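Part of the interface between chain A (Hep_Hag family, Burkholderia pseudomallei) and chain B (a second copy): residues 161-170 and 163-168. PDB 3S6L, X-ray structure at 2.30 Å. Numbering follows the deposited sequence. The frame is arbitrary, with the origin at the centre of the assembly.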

# COMPACT_ATOMS: atom_id res chain seq x y z
N ASN A 161 5.58 -21.77 -14.36
CA ASN A 161 4.49 -21.28 -15.20
C ASN A 161 4.00 -22.39 -16.14
O ASN A 161 4.59 -23.49 -16.18
CB ASN A 161 4.85 -19.97 -15.91
CG ASN A 161 5.73 -20.17 -17.13
OD1 ASN A 161 5.92 -21.28 -17.62
ND2 ASN A 161 6.24 -19.09 -17.64
N MET A 162 2.92 -22.11 -16.88
CA MET A 162 2.26 -23.11 -17.72
C MET A 162 3.13 -23.63 -18.87
O MET A 162 3.09 -24.82 -19.17
CB MET A 162 0.94 -22.57 -18.29
CG MET A 162 -0.23 -22.43 -17.29
SD MET A 162 -0.54 -23.87 -16.27
CE MET A 162 -1.04 -25.13 -17.47
N ASN A 163 3.90 -22.76 -19.51
CA ASN A 163 4.85 -23.19 -20.55
C ASN A 163 5.75 -24.30 -20.02
O ASN A 163 6.03 -25.28 -20.72
CB ASN A 163 5.70 -22.03 -21.07
CG ASN A 163 4.94 -21.12 -22.03
OD1 ASN A 163 4.11 -21.58 -22.81
ND2 ASN A 163 5.22 -19.81 -21.98
N GLN A 164 6.19 -24.16 -18.77
CA GLN A 164 7.08 -25.12 -18.16
C GLN A 164 6.35 -26.42 -17.85
O GLN A 164 6.90 -27.51 -18.06
CB GLN A 164 7.75 -24.54 -16.92
CG GLN A 164 8.53 -23.28 -17.19
CD GLN A 164 9.15 -22.73 -15.93
OE1 GLN A 164 8.44 -22.22 -15.06
NE2 GLN A 164 10.48 -22.84 -15.83
N LEU A 165 5.12 -26.31 -17.36
CA LEU A 165 4.31 -27.48 -17.09
C LEU A 165 4.10 -28.30 -18.38
O LEU A 165 4.35 -29.49 -18.40
CB LEU A 165 2.96 -27.09 -16.47
CG LEU A 165 2.17 -28.27 -15.89
CD1 LEU A 165 2.61 -28.54 -14.47
CD2 LEU A 165 0.68 -28.01 -15.93
N TRP A 166 3.66 -27.62 -19.43
CA TRP A 166 3.49 -28.21 -20.75
C TRP A 166 4.76 -28.80 -21.39
O TRP A 166 4.68 -29.72 -22.20
CB TRP A 166 2.91 -27.18 -21.69
CG TRP A 166 1.55 -26.70 -21.30
CD1 TRP A 166 0.59 -27.38 -20.59
CD2 TRP A 166 0.96 -25.44 -21.67
NE1 TRP A 166 -0.54 -26.62 -20.49
CE2 TRP A 166 -0.35 -25.43 -21.15
CE3 TRP A 166 1.40 -24.34 -22.41
CZ2 TRP A 166 -1.21 -24.34 -21.32
CZ3 TRP A 166 0.55 -23.26 -22.58
CH2 TRP A 166 -0.74 -23.27 -22.04
N GLY A 167 5.92 -28.26 -21.03
CA GLY A 167 7.21 -28.80 -21.47
C GLY A 167 7.52 -30.14 -20.83
O GLY A 167 8.37 -30.89 -21.32
N VAL A 168 6.83 -30.46 -19.73
CA VAL A 168 6.93 -31.77 -19.10
C VAL A 168 5.92 -32.72 -19.74
O VAL A 168 6.28 -33.84 -20.16
CB VAL A 168 6.75 -31.70 -17.55
CG1 VAL A 168 6.77 -33.11 -16.93
CG2 VAL A 168 7.83 -30.81 -16.94
N GLN A 169 4.67 -32.26 -19.86
CA GLN A 169 3.59 -32.98 -20.55
C GLN A 169 3.99 -33.57 -21.93
O GLN A 169 3.23 -34.34 -22.54
CB GLN A 169 2.32 -32.10 -20.67
N SER A 170 5.18 -33.20 -22.42
CA SER A 170 5.79 -33.84 -23.59
C SER A 170 7.29 -34.10 -23.37
O SER A 170 7.70 -35.21 -23.01
CB SER A 170 5.57 -33.00 -24.85
OG SER A 170 5.86 -33.74 -26.03
N ASN B 163 -3.22 -28.84 -8.51
CA ASN B 163 -4.12 -29.66 -9.32
C ASN B 163 -3.59 -29.87 -10.72
O ASN B 163 -3.77 -30.94 -11.32
CB ASN B 163 -5.51 -29.05 -9.40
CG ASN B 163 -6.30 -29.24 -8.12
OD1 ASN B 163 -6.07 -30.22 -7.39
ND2 ASN B 163 -7.21 -28.31 -7.83
N GLN B 164 -2.92 -28.85 -11.26
CA GLN B 164 -2.41 -28.96 -12.62
C GLN B 164 -1.17 -29.81 -12.69
O GLN B 164 -1.00 -30.58 -13.64
CB GLN B 164 -2.17 -27.58 -13.22
CG GLN B 164 -3.48 -26.93 -13.65
CD GLN B 164 -3.28 -25.50 -14.07
OE1 GLN B 164 -2.80 -24.67 -13.29
NE2 GLN B 164 -3.68 -25.20 -15.32
N LEU B 165 -0.31 -29.71 -11.67
CA LEU B 165 0.91 -30.52 -11.62
C LEU B 165 0.52 -31.99 -11.45
O LEU B 165 1.08 -32.87 -12.10
CB LEU B 165 1.83 -30.06 -10.50
CG LEU B 165 3.19 -30.76 -10.34
CD1 LEU B 165 4.22 -30.19 -11.28
CD2 LEU B 165 3.69 -30.61 -8.92
N TRP B 166 -0.47 -32.22 -10.60
CA TRP B 166 -0.96 -33.57 -10.34
C TRP B 166 -1.63 -34.21 -11.55
O TRP B 166 -1.62 -35.44 -11.68
CB TRP B 166 -1.93 -33.55 -9.16
CG TRP B 166 -1.26 -33.27 -7.85
CD1 TRP B 166 0.06 -33.52 -7.51
CD2 TRP B 166 -1.87 -32.71 -6.69
NE1 TRP B 166 0.28 -33.15 -6.21
CE2 TRP B 166 -0.88 -32.64 -5.68
CE3 TRP B 166 -3.17 -32.27 -6.40
CZ2 TRP B 166 -1.16 -32.14 -4.40
CZ3 TRP B 166 -3.44 -31.77 -5.13
CH2 TRP B 166 -2.44 -31.71 -4.15
N GLY B 167 -2.20 -33.39 -12.43
CA GLY B 167 -2.85 -33.87 -13.65
C GLY B 167 -1.87 -34.35 -14.70
O GLY B 167 -2.27 -34.93 -15.72
N VAL B 168 -0.57 -34.09 -14.47
CA VAL B 168 0.51 -34.61 -15.32
C VAL B 168 1.14 -35.86 -14.70
O VAL B 168 0.73 -37.00 -14.98
CB VAL B 168 1.59 -33.55 -15.56
CG1 VAL B 168 2.73 -34.13 -16.41
CG2 VAL B 168 1.00 -32.29 -16.24

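The rule of this contact is apolar packing around one leucine. Leu A165 points its CA-to-CB bond toward chain B, and its chi1 t, chi2 p rotamer spreads the two methyls across three residues. CD1 of Leu A165 lies 3.9 Å from CD1 of Leu B165, joining equivalent positions of the two copies, while CD2 of Leu A165 rests 3.8 Å from the backbone O of Gln B164, a van der Waals contact with a polar atom. At the branch point, CG of Leu A165 is 4.2 Å from CG2 of Val B168. That valine also reaches Val A168, CG1 to CG1 at 4.2 Å, so its two methyls serve different neighbours one helical turn apart.

No hydrogen bond links the modelled atoms of the two stretches, though the side chain of Gln A169 is not modelled beyond CB. The end of Met A162 swings nearer to chain B than its sideways CA-to-CB bond suggests, placing CE 3.4 Å from NE2 of Gln B164, an amide nitrogen already satisfied elsewhere in the structure.

Hydrogen bonding instead holds the chain A helix in shape. Asn A161 caps its start, OD1 accepting from N of Gln A164 at 3.1 Å; in return, N of Asn A161 donates to OE1 of Gln A164 at 3.0 Å. This reciprocal pair, with the backbone bond from N of Leu A165 to O of Asn A161 at 3.1 Å, ties together the turn that leads into Leu A165.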